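Long-range contacts in protease 2A (Rhinovirus C, PDB 5X45), which probably acts as a chymotrypsin-like cysteine protease that cuts the viral polyprotein, and binds a zinc ion: residues F8-D13 with P45-I50; A35-D40 with T132-Y137; P51-T56 with C113-I118; C55-Y60 with P70-S75. One frame throughout, in Å; residues are numbered along the deposited sequence.

Contact 1: residues F8-D13 with P45-I50; sequences FVHTRD and PGPDVI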
# COMPACT_ATOMS: atom_id res chain seq x y z
N PHE A 8 6.55 -0.49 -4.61
CA PHE A 8 6.29 0.93 -4.52
C PHE A 8 5.38 1.29 -5.68
O PHE A 8 5.20 0.50 -6.59
CB PHE A 8 7.60 1.75 -4.58
CG PHE A 8 8.43 1.51 -5.81
CD1 PHE A 8 8.16 2.19 -7.00
CD2 PHE A 8 9.48 0.59 -5.79
CE1 PHE A 8 8.93 1.95 -8.15
CE2 PHE A 8 10.26 0.35 -6.94
CZ PHE A 8 9.98 1.02 -8.11
N VAL A 9 4.80 2.49 -5.63
CA VAL A 9 3.96 2.97 -6.72
C VAL A 9 4.58 4.19 -7.37
O VAL A 9 4.88 5.17 -6.70
CB VAL A 9 2.55 3.30 -6.23
CG1 VAL A 9 1.67 3.75 -7.38
CG2 VAL A 9 1.95 2.11 -5.50
N HIS A 10 4.77 4.12 -8.69
CA HIS A 10 5.46 5.18 -9.41
C HIS A 10 4.57 5.77 -10.50
O HIS A 10 4.45 5.20 -11.59
CB HIS A 10 6.76 4.63 -10.00
CG HIS A 10 7.63 5.68 -10.63
ND1 HIS A 10 8.76 5.35 -11.35
CD2 HIS A 10 7.54 7.02 -10.64
CE1 HIS A 10 9.33 6.47 -11.78
NE2 HIS A 10 8.62 7.49 -11.36
N THR A 11 3.96 6.91 -10.22
CA THR A 11 3.06 7.55 -11.18
C THR A 11 3.83 8.53 -12.06
O THR A 11 5.07 8.58 -11.98
CB THR A 11 1.92 8.30 -10.47
OG1 THR A 11 2.46 9.40 -9.72
CG2 THR A 11 1.15 7.36 -9.54
N ARG A 12 3.11 9.30 -12.87
CA ARG A 12 3.75 10.26 -13.78
C ARG A 12 4.60 11.28 -13.03
O ARG A 12 5.65 11.73 -13.52
CB ARG A 12 2.73 11.03 -14.61
CG ARG A 12 3.38 11.81 -15.74
CD ARG A 12 2.63 13.09 -16.11
NE ARG A 12 1.69 12.95 -17.22
CZ ARG A 12 0.56 13.64 -17.33
NH1 ARG A 12 -0.24 13.45 -18.37
NH2 ARG A 12 0.23 14.54 -16.40
N ASP A 13 4.14 11.65 -11.85
CA ASP A 13 4.77 12.74 -11.11
C ASP A 13 5.22 12.38 -9.69
O ASP A 13 5.93 13.16 -9.06
CB ASP A 13 3.84 13.96 -11.10
CG ASP A 13 2.42 13.61 -10.70
OD1 ASP A 13 2.20 12.55 -10.08
OD2 ASP A 13 1.52 14.42 -11.01
N PRO A 45 8.92 10.27 -15.03
CA PRO A 45 7.56 9.72 -15.06
C PRO A 45 7.49 8.20 -14.85
O PRO A 45 8.35 7.46 -15.34
CB PRO A 45 7.06 10.08 -16.47
CG PRO A 45 7.87 11.28 -16.85
CD PRO A 45 9.23 11.03 -16.26
N GLY A 46 6.49 7.74 -14.09
CA GLY A 46 6.29 6.33 -13.86
C GLY A 46 5.08 5.79 -14.60
O GLY A 46 4.24 6.56 -15.06
N PRO A 47 4.99 4.46 -14.70
CA PRO A 47 3.93 3.78 -15.46
C PRO A 47 2.61 3.60 -14.71
O PRO A 47 1.61 3.31 -15.35
CB PRO A 47 4.56 2.42 -15.76
CG PRO A 47 5.46 2.18 -14.60
CD PRO A 47 6.02 3.52 -14.22
N ASP A 48 2.62 3.73 -13.38
CA ASP A 48 1.42 3.42 -12.58
C ASP A 48 0.39 4.54 -12.56
O ASP A 48 0.73 5.73 -12.68
CB ASP A 48 1.81 3.07 -11.14
CG ASP A 48 2.80 1.92 -11.06
OD1 ASP A 48 2.69 0.98 -11.89
OD2 ASP A 48 3.68 1.96 -10.17
N VAL A 49 -0.87 4.16 -12.36
CA VAL A 49 -1.99 5.10 -12.33
C VAL A 49 -2.89 4.83 -11.13
O VAL A 49 -3.38 3.72 -10.95
CB VAL A 49 -2.82 5.03 -13.62
CG1 VAL A 49 -4.09 5.87 -13.49
CG2 VAL A 49 -1.99 5.47 -14.82
N ILE A 50 -3.10 5.85 -10.30
CA ILE A 50 -4.03 5.73 -9.18
C ILE A 50 -5.40 6.27 -9.60
O ILE A 50 -5.55 7.46 -9.83
CB ILE A 50 -3.50 6.46 -7.94
CG1 ILE A 50 -2.11 5.92 -7.59
CG2 ILE A 50 -4.46 6.32 -6.76
CD1 ILE A 50 -1.37 6.74 -6.57

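Contact 2: residues A35-D40 with T132-Y137; sequences ADLQVD and TDLRPY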
# COMPACT_ATOMS: atom_id res chain seq x y z
N ALA A 35 -0.78 6.42 8.13
CA ALA A 35 -1.08 5.61 6.96
C ALA A 35 0.16 4.84 6.50
O ALA A 35 0.13 4.19 5.46
CB ALA A 35 -1.60 6.49 5.83
N ASP A 36 1.24 4.94 7.29
CA ASP A 36 2.53 4.34 6.96
C ASP A 36 2.91 4.67 5.51
O ASP A 36 3.34 3.80 4.74
CB ASP A 36 2.51 2.82 7.18
CG ASP A 36 3.88 2.19 7.08
OD1 ASP A 36 4.88 2.92 7.27
OD2 ASP A 36 3.97 0.98 6.79
N LEU A 37 2.78 5.94 5.16
CA LEU A 37 2.89 6.36 3.76
C LEU A 37 3.80 7.55 3.59
O LEU A 37 3.69 8.55 4.31
CB LEU A 37 1.51 6.71 3.21
CG LEU A 37 1.47 7.12 1.74
CD1 LEU A 37 1.79 5.93 0.83
CD2 LEU A 37 0.13 7.73 1.40
N GLN A 38 4.69 7.45 2.62
CA GLN A 38 5.52 8.58 2.22
C GLN A 38 5.36 8.82 0.73
O GLN A 38 5.37 7.87 -0.04
CB GLN A 38 6.98 8.36 2.57
CG GLN A 38 7.89 9.42 1.95
CD GLN A 38 9.31 9.40 2.48
OE1 GLN A 38 9.57 9.00 3.62
NE2 GLN A 38 10.25 9.80 1.63
N VAL A 39 5.16 10.07 0.34
CA VAL A 39 5.06 10.36 -1.09
C VAL A 39 6.13 11.36 -1.49
O VAL A 39 6.28 12.42 -0.87
CB VAL A 39 3.69 10.90 -1.48
CG1 VAL A 39 3.60 11.01 -3.00
CG2 VAL A 39 2.59 10.00 -0.94
N ASP A 40 6.87 11.03 -2.55
CA ASP A 40 7.92 11.90 -3.06
C ASP A 40 7.58 12.33 -4.48
O ASP A 40 7.02 11.56 -5.25
CB ASP A 40 9.28 11.20 -3.03
CG ASP A 40 9.81 11.00 -1.61
OD1 ASP A 40 9.00 10.94 -0.66
OD2 ASP A 40 11.05 10.93 -1.43
N THR A 132 -3.12 -0.03 2.62
CA THR A 132 -3.47 1.38 2.66
C THR A 132 -4.09 1.75 1.32
O THR A 132 -3.54 1.45 0.27
CB THR A 132 -2.30 2.33 2.96
OG1 THR A 132 -1.40 2.37 1.84
CG2 THR A 132 -1.56 1.89 4.15
N ASP A 133 -5.25 2.38 1.38
CA ASP A 133 -5.91 2.89 0.21
C ASP A 133 -5.18 4.16 -0.20
O ASP A 133 -5.10 5.11 0.58
CB ASP A 133 -7.39 3.15 0.53
CG ASP A 133 -8.22 3.49 -0.71
OD1 ASP A 133 -7.65 3.87 -1.76
OD2 ASP A 133 -9.47 3.36 -0.62
N LEU A 134 -4.65 4.18 -1.42
CA LEU A 134 -3.85 5.30 -1.89
C LEU A 134 -4.71 6.44 -2.43
O LEU A 134 -4.24 7.57 -2.56
CB LEU A 134 -2.88 4.85 -2.99
CG LEU A 134 -1.86 3.81 -2.53
CD1 LEU A 134 -1.05 3.35 -3.72
CD2 LEU A 134 -0.97 4.35 -1.42
N ARG A 135 -5.96 6.12 -2.76
CA ARG A 135 -6.86 7.11 -3.38
C ARG A 135 -7.08 8.38 -2.54
O ARG A 135 -7.05 9.48 -3.09
CB ARG A 135 -8.19 6.44 -3.73
CG ARG A 135 -8.05 5.44 -4.87
CD ARG A 135 -9.31 4.60 -5.05
NE ARG A 135 -9.51 3.72 -3.91
CZ ARG A 135 -10.34 2.68 -3.90
NH1 ARG A 135 -11.04 2.38 -4.99
NH2 ARG A 135 -10.45 1.94 -2.81
N PRO A 136 -7.29 8.24 -1.21
CA PRO A 136 -7.37 9.47 -0.41
C PRO A 136 -6.14 10.38 -0.52
O PRO A 136 -6.28 11.59 -0.39
CB PRO A 136 -7.49 8.95 1.03
CG PRO A 136 -8.09 7.60 0.89
CD PRO A 136 -7.55 7.04 -0.39
N TYR A 137 -4.96 9.80 -0.76
CA TYR A 137 -3.72 10.57 -0.73
C TYR A 137 -3.17 10.98 -2.10
O TYR A 137 -2.12 11.62 -2.15
CB TYR A 137 -2.65 9.79 0.03
CG TYR A 137 -3.10 9.30 1.38
CD1 TYR A 137 -3.79 8.09 1.51
CD2 TYR A 137 -2.86 10.04 2.53
CE1 TYR A 137 -4.21 7.64 2.75
CE2 TYR A 137 -3.28 9.59 3.77
CZ TYR A 137 -3.96 8.39 3.88
OH TYR A 137 -4.39 7.93 5.11

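Contact 3: residues P51-T56 with C113-I118; sequences PCCDCT and CKHGVI. With ZN (zinc ion), chain E.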
# COMPACT_ATOMS: atom_id res chain seq x y z
N PRO A 51 -6.35 5.38 -9.72
CA PRO A 51 -7.68 5.69 -10.23
C PRO A 51 -8.52 6.40 -9.21
O PRO A 51 -8.25 6.34 -8.06
CB PRO A 51 -8.27 4.32 -10.52
CG PRO A 51 -7.46 3.36 -9.77
CD PRO A 51 -6.20 3.97 -9.34
N CYS A 52 -9.55 7.07 -9.66
CA CYS A 52 -10.47 7.70 -8.76
C CYS A 52 -11.71 6.88 -8.76
O CYS A 52 -12.77 7.40 -8.62
CB CYS A 52 -10.77 9.11 -9.21
SG CYS A 52 -9.37 10.20 -8.92
N CYS A 53 -11.57 5.59 -8.92
CA CYS A 53 -12.69 4.71 -8.87
C CYS A 53 -13.09 4.43 -7.43
O CYS A 53 -12.58 5.01 -6.49
CB CYS A 53 -12.44 3.43 -9.71
SG CYS A 53 -11.24 2.16 -9.21
N ASP A 54 -14.04 3.54 -7.32
CA ASP A 54 -14.65 3.10 -6.06
C ASP A 54 -14.37 1.63 -5.74
O ASP A 54 -14.82 1.12 -4.71
CB ASP A 54 -16.16 3.37 -6.11
CG ASP A 54 -16.86 2.60 -7.23
OD1 ASP A 54 -16.30 2.51 -8.35
OD2 ASP A 54 -18.00 2.12 -7.00
N CYS A 55 -13.66 0.94 -6.64
CA CYS A 55 -13.39 -0.49 -6.50
C CYS A 55 -12.79 -0.91 -5.15
O CYS A 55 -12.03 -0.17 -4.53
CB CYS A 55 -12.47 -0.97 -7.62
SG CYS A 55 -13.23 -0.92 -9.25
N THR A 56 -13.16 -2.11 -4.71
CA THR A 56 -12.61 -2.71 -3.50
C THR A 56 -12.10 -4.12 -3.77
O THR A 56 -11.55 -4.78 -2.89
CB THR A 56 -13.66 -2.76 -2.37
OG1 THR A 56 -14.89 -3.31 -2.87
CG2 THR A 56 -13.92 -1.36 -1.80
N CYS A 113 -6.88 -2.71 -9.15
CA CYS A 113 -8.16 -2.99 -9.78
C CYS A 113 -7.97 -2.86 -11.30
O CYS A 113 -6.86 -2.69 -11.78
CB CYS A 113 -9.23 -2.04 -9.27
SG CYS A 113 -8.97 -0.34 -9.78
N LYS A 114 -9.06 -2.93 -12.05
CA LYS A 114 -8.97 -2.82 -13.49
C LYS A 114 -8.38 -1.48 -13.92
O LYS A 114 -7.63 -1.40 -14.89
CB LYS A 114 -10.36 -3.03 -14.11
CG LYS A 114 -10.48 -2.54 -15.54
CD LYS A 114 -11.91 -2.18 -15.88
CE LYS A 114 -11.98 -1.54 -17.25
NZ LYS A 114 -11.30 -2.40 -18.26
N HIS A 115 -8.69 -0.42 -13.18
CA HIS A 115 -8.31 0.94 -13.56
C HIS A 115 -6.91 1.38 -13.10
O HIS A 115 -6.38 2.37 -13.60
CB HIS A 115 -9.36 1.92 -13.04
CG HIS A 115 -10.74 1.60 -13.51
ND1 HIS A 115 -11.75 1.20 -12.66
CD2 HIS A 115 -11.28 1.62 -14.75
CE1 HIS A 115 -12.85 0.98 -13.35
NE2 HIS A 115 -12.59 1.23 -14.63
N GLY A 116 -6.30 0.64 -12.19
CA GLY A 116 -4.95 0.96 -11.76
C GLY A 116 -4.62 0.51 -10.35
O GLY A 116 -5.27 -0.37 -9.79
N VAL A 117 -3.59 1.11 -9.78
CA VAL A 117 -3.15 0.78 -8.44
C VAL A 117 -3.95 1.57 -7.40
O VAL A 117 -3.99 2.80 -7.45
CB VAL A 117 -1.66 1.07 -8.26
CG1 VAL A 117 -1.17 0.51 -6.92
CG2 VAL A 117 -0.86 0.47 -9.41
N ILE A 118 -4.58 0.88 -6.46
CA ILE A 118 -5.38 1.58 -5.46
C ILE A 118 -4.82 1.41 -4.05
O ILE A 118 -5.29 2.06 -3.12
CB ILE A 118 -6.86 1.08 -5.45
CG1 ILE A 118 -6.92 -0.41 -5.13
CG2 ILE A 118 -7.54 1.39 -6.77
CD1 ILE A 118 -8.33 -0.94 -5.03
ZN ZN E . -11.29 0.55 -10.30

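Contact 4: residues C55-Y60 with P70-S75; sequences CTAGCY and PVECVS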
# COMPACT_ATOMS: atom_id res chain seq x y z
N CYS A 55 -13.66 0.94 -6.64
CA CYS A 55 -13.39 -0.49 -6.50
C CYS A 55 -12.79 -0.91 -5.15
O CYS A 55 -12.03 -0.17 -4.53
CB CYS A 55 -12.47 -0.97 -7.62
SG CYS A 55 -13.23 -0.92 -9.25
N THR A 56 -13.16 -2.11 -4.71
CA THR A 56 -12.61 -2.71 -3.50
C THR A 56 -12.10 -4.12 -3.77
O THR A 56 -11.55 -4.78 -2.89
CB THR A 56 -13.66 -2.76 -2.37
OG1 THR A 56 -14.89 -3.31 -2.87
CG2 THR A 56 -13.92 -1.36 -1.80
N ALA A 57 -12.32 -4.60 -4.99
CA ALA A 57 -11.86 -5.92 -5.40
C ALA A 57 -10.82 -5.83 -6.52
O ALA A 57 -10.93 -4.99 -7.42
CB ALA A 57 -13.04 -6.79 -5.84
N GLY A 58 -9.83 -6.71 -6.47
CA GLY A 58 -8.80 -6.75 -7.49
C GLY A 58 -7.79 -7.84 -7.24
O GLY A 58 -8.13 -8.95 -6.82
N CYS A 59 -6.53 -7.53 -7.50
CA CYS A 59 -5.47 -8.50 -7.32
C CYS A 59 -4.25 -7.84 -6.69
O CYS A 59 -4.06 -6.63 -6.83
CB CYS A 59 -5.09 -9.12 -8.66
SG CYS A 59 -4.72 -7.90 -9.91
N TYR A 60 -3.46 -8.62 -5.97
CA TYR A 60 -2.29 -8.03 -5.33
C TYR A 60 -1.06 -8.93 -5.41
O TYR A 60 -1.16 -10.15 -5.53
CB TYR A 60 -2.60 -7.69 -3.87
CG TYR A 60 -2.63 -8.87 -2.92
CD1 TYR A 60 -3.76 -9.66 -2.80
CD2 TYR A 60 -1.51 -9.19 -2.15
CE1 TYR A 60 -3.79 -10.73 -1.92
CE2 TYR A 60 -1.53 -10.26 -1.27
CZ TYR A 60 -2.67 -11.03 -1.16
OH TYR A 60 -2.69 -12.09 -0.29
N PRO A 70 -5.95 -12.96 -6.62
CA PRO A 70 -7.21 -12.21 -6.61
C PRO A 70 -7.57 -11.89 -5.17
O PRO A 70 -7.13 -12.63 -4.29
CB PRO A 70 -8.21 -13.20 -7.22
CG PRO A 70 -7.37 -14.12 -8.04
CD PRO A 70 -6.09 -14.28 -7.26
N VAL A 71 -8.30 -10.81 -4.93
CA VAL A 71 -8.67 -10.45 -3.56
C VAL A 71 -9.90 -9.56 -3.54
O VAL A 71 -10.10 -8.76 -4.46
CB VAL A 71 -7.48 -9.75 -2.83
CG1 VAL A 71 -7.19 -8.39 -3.44
CG2 VAL A 71 -7.72 -9.64 -1.34
N GLU A 72 -10.76 -9.74 -2.54
CA GLU A 72 -11.93 -8.88 -2.34
C GLU A 72 -11.80 -8.15 -1.01
O GLU A 72 -11.62 -8.79 0.03
CB GLU A 72 -13.22 -9.70 -2.36
CG GLU A 72 -13.37 -10.58 -3.59
CD GLU A 72 -12.64 -11.91 -3.43
OE1 GLU A 72 -12.12 -12.18 -2.33
OE2 GLU A 72 -12.57 -12.69 -4.41
N CYS A 73 -11.86 -6.82 -1.00
CA CYS A 73 -11.64 -6.11 0.26
C CYS A 73 -12.85 -5.37 0.81
O CYS A 73 -13.78 -5.01 0.09
CB CYS A 73 -10.50 -5.11 0.12
SG CYS A 73 -8.97 -5.86 -0.39
N VAL A 74 -12.80 -5.12 2.11
CA VAL A 74 -13.73 -4.24 2.80
C VAL A 74 -12.97 -3.03 3.34
O VAL A 74 -11.83 -3.16 3.79
CB VAL A 74 -14.44 -4.96 3.95
CG1 VAL A 74 -15.59 -4.10 4.43
CG2 VAL A 74 -14.99 -6.28 3.48
N SER A 75 -13.59 -1.85 3.26
CA SER A 75 -13.02 -0.63 3.85
C SER A 75 -13.19 -0.51 5.37
O SER A 75 -14.24 -0.81 5.93
CB SER A 75 -13.65 0.60 3.20
OG SER A 75 -13.25 0.73 1.86

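Contact 1: residues F8-D13 with P45-I50
The imidazole of H10 lies flat over the backbone of G46. With CG anti to the backbone N (chi1 -173°), the ring swings out of the strand until the CA of G46 stands 3.4 Å from the centroid of the H10 ring, almost on the ring normal, a CH-pi contact. The same ring is held at its outer end by H10 NE2, hydrogen-bonded to V44 O. D48 approaches the backbone of H10 instead. Its carboxylate, folded beside its own backbone N, presents OD2 by the anti lone pair to H10 N at 2.8 Å in a nearly straight bond (176°), while D48 N returns a bond of 3.0 Å to H10 O. The loop crosses strand 9-10 on the edge not taken by strand 14-18, and strand 9-10 is an outermost strand of the four-stranded antiparallel sheet. Further on, G46 N donates to T11 O at 2.7 Å from above the carbonyl plane. T11 turns OG1 away to A14 N and offers CG2 obliquely to I50 CD1, 3.9 Å off. V9 CG1, anti to its backbone N, crosses the stem of D48, coming within 3.8 Å of D48 CB.

Contact 2: residues A35-D40 with T132-Y137
Y137 and L37 meet with a methyl over a ring. L37 holds CG anti to its backbone N (chi1 -178°), which carries its two methyls across to the other segment. CD2 settles over one face of the Y137 ring, 4.0 Å from the centroid and displaced toward the CB end, where L37 CD2 is 3.6 Å from Y137 CG. L37 CD1 reaches L134 CD2 at 3.9 Å. The tyrosine has CG beside its own backbone N (chi1 -51°), so that its far end reaches A35, whose CB is 3.6 Å from Y137 CZ. T132 keeps OG1 in the crowded position between N and carbonyl carbon (chi1 70°) and turns its CG2 methyl to A35 O. D36 and L37, both opposite A32, form a G1 beta bulge, with the D36 carboxylate directed elsewhere, to Y87 OH and weakly to H20 ND1, a pairing consistent with the Asp-His part of a chymotrypsin-like triad. After strand 129-133, D133 OD1 accepts from R135 N in an Asx turn. Across the segments the contact is mainly apolar packing, with methyl groups also against A35 O and the Y137 hydroxyl, so van der Waals and hydrophobic contributions should account for most of the cohesion here.

Contact 3: residues P51-T56 with C113-I118
P51 wedges its ring into the bend of segment 113-118 and touches it along three carbons. P51 CB meets H115 CB at 3.6 Å, P51 CG rests on I118 CG2 at the same distance, and P51 CD faces the carbonyl oxygen of V117. The ring crosses the isoleucine side chain at about a right angle. I118 presents that methyl because its CG2 is set anti to the carbonyl carbon, while its CD1 extends to the carbonyl oxygen of C55.

H115 carries the second large share. CG lies anti to its carbonyl carbon (chi1 -56°), and H115 ND1, the ring nitrogen nearer the backbone, faces the zinc ion at 2.5 Å. The sulfurs of C53 and C55 both come to the edge of the imidazole, near its plane. C55 has SG beside its backbone N (chi1 -67°). C55 CB packs 3.8 Å from C113 CB, and C55 SG, from the fourth residue of the site, stands farther off, at 2.7 Å from ZN. The closer sulfurs are C53 SG at 1.9 Å and C113 SG at 2.5 Å from ZN, both thiolate arms adopting the crowded position. C113 SG also receives a weak bond from H115 N, which would slightly offset its negative charge. With each segment supplying two residues, the metal ties them together; in picornaviral 2A proteases such a zinc is regarded as structural.

C113 and H115 sit in the tight turn joining strands 110-113 and 116-124, where C113 N bonds to G116 O, whereas segment 51-56 is the end of the link from strand 37-41 leading into barrel strand 57-62.

Contact 4: residues C55-Y60 with P70-S75
Three backbone hydrogen bonds join T56 and G58 to V71 and C73. G58 and V71 form an antiparallel hydrogen-bonded pair: G58 N donates to V71 O at 2.9 Å, nearly along the C=O axis, and V71 N returns the bond to G58 O at 2.7 Å from above the carbonyl plane. One pair satisfies both N-H groups and both carbonyls. Towards the start of the strand, C73 N reaches T56 O at 2.8 Å, again from above the plane. The non-hydrogen-bonded pairs, A57 with E72 and C59 with P70, carry their side chains on a common face; C59 has its backbone partner in L112 on the far side.

On the face of V71, the valine sets CG1 in the crowded position (chi1 67°) and crosses the Y60 ring at about a right angle, V71 CG1 lying 3.7 Å from Y60 CD1. The phenol hydroxyl is bound by H101 O, and the ring meets F131 edge-to-face. T56 CB, at the other end, sits against the carbonyl oxygen of C73.

Strands 57-62 and 67-76 make a twisted beta hairpin, with the N-to-C directions of their segments 57-60 and 70-75 lying 134° apart, within the closed six-stranded antiparallel barrel expected of a chymotrypsin-like domain.

How the contacts relate
Contacts 3 and 4 share C55 and T56, and their centres lie 9 Å apart: the chain leaves the zinc site and enters the barrel hairpin at once. Contact 1 adjoins contact 3 through V49 O and V117 N, 2.9 Å apart and probably hydrogen-bonded, so the loop 45-56 spans from the edge of the four-stranded sheet to the metal. Contact 2 joins that sheet to the barrel; it meets contact 1 where V9 CG2 packs on L134 CD1 at 3.7 Å. R135 NH1 lies 2.8 Å from C55 O, a probable hydrogen bond linking contact 2 to the zinc loop. Through D36 and H20, contact 2 probably also lies beside the catalytic centre, whereas contact 3 holds the zinc.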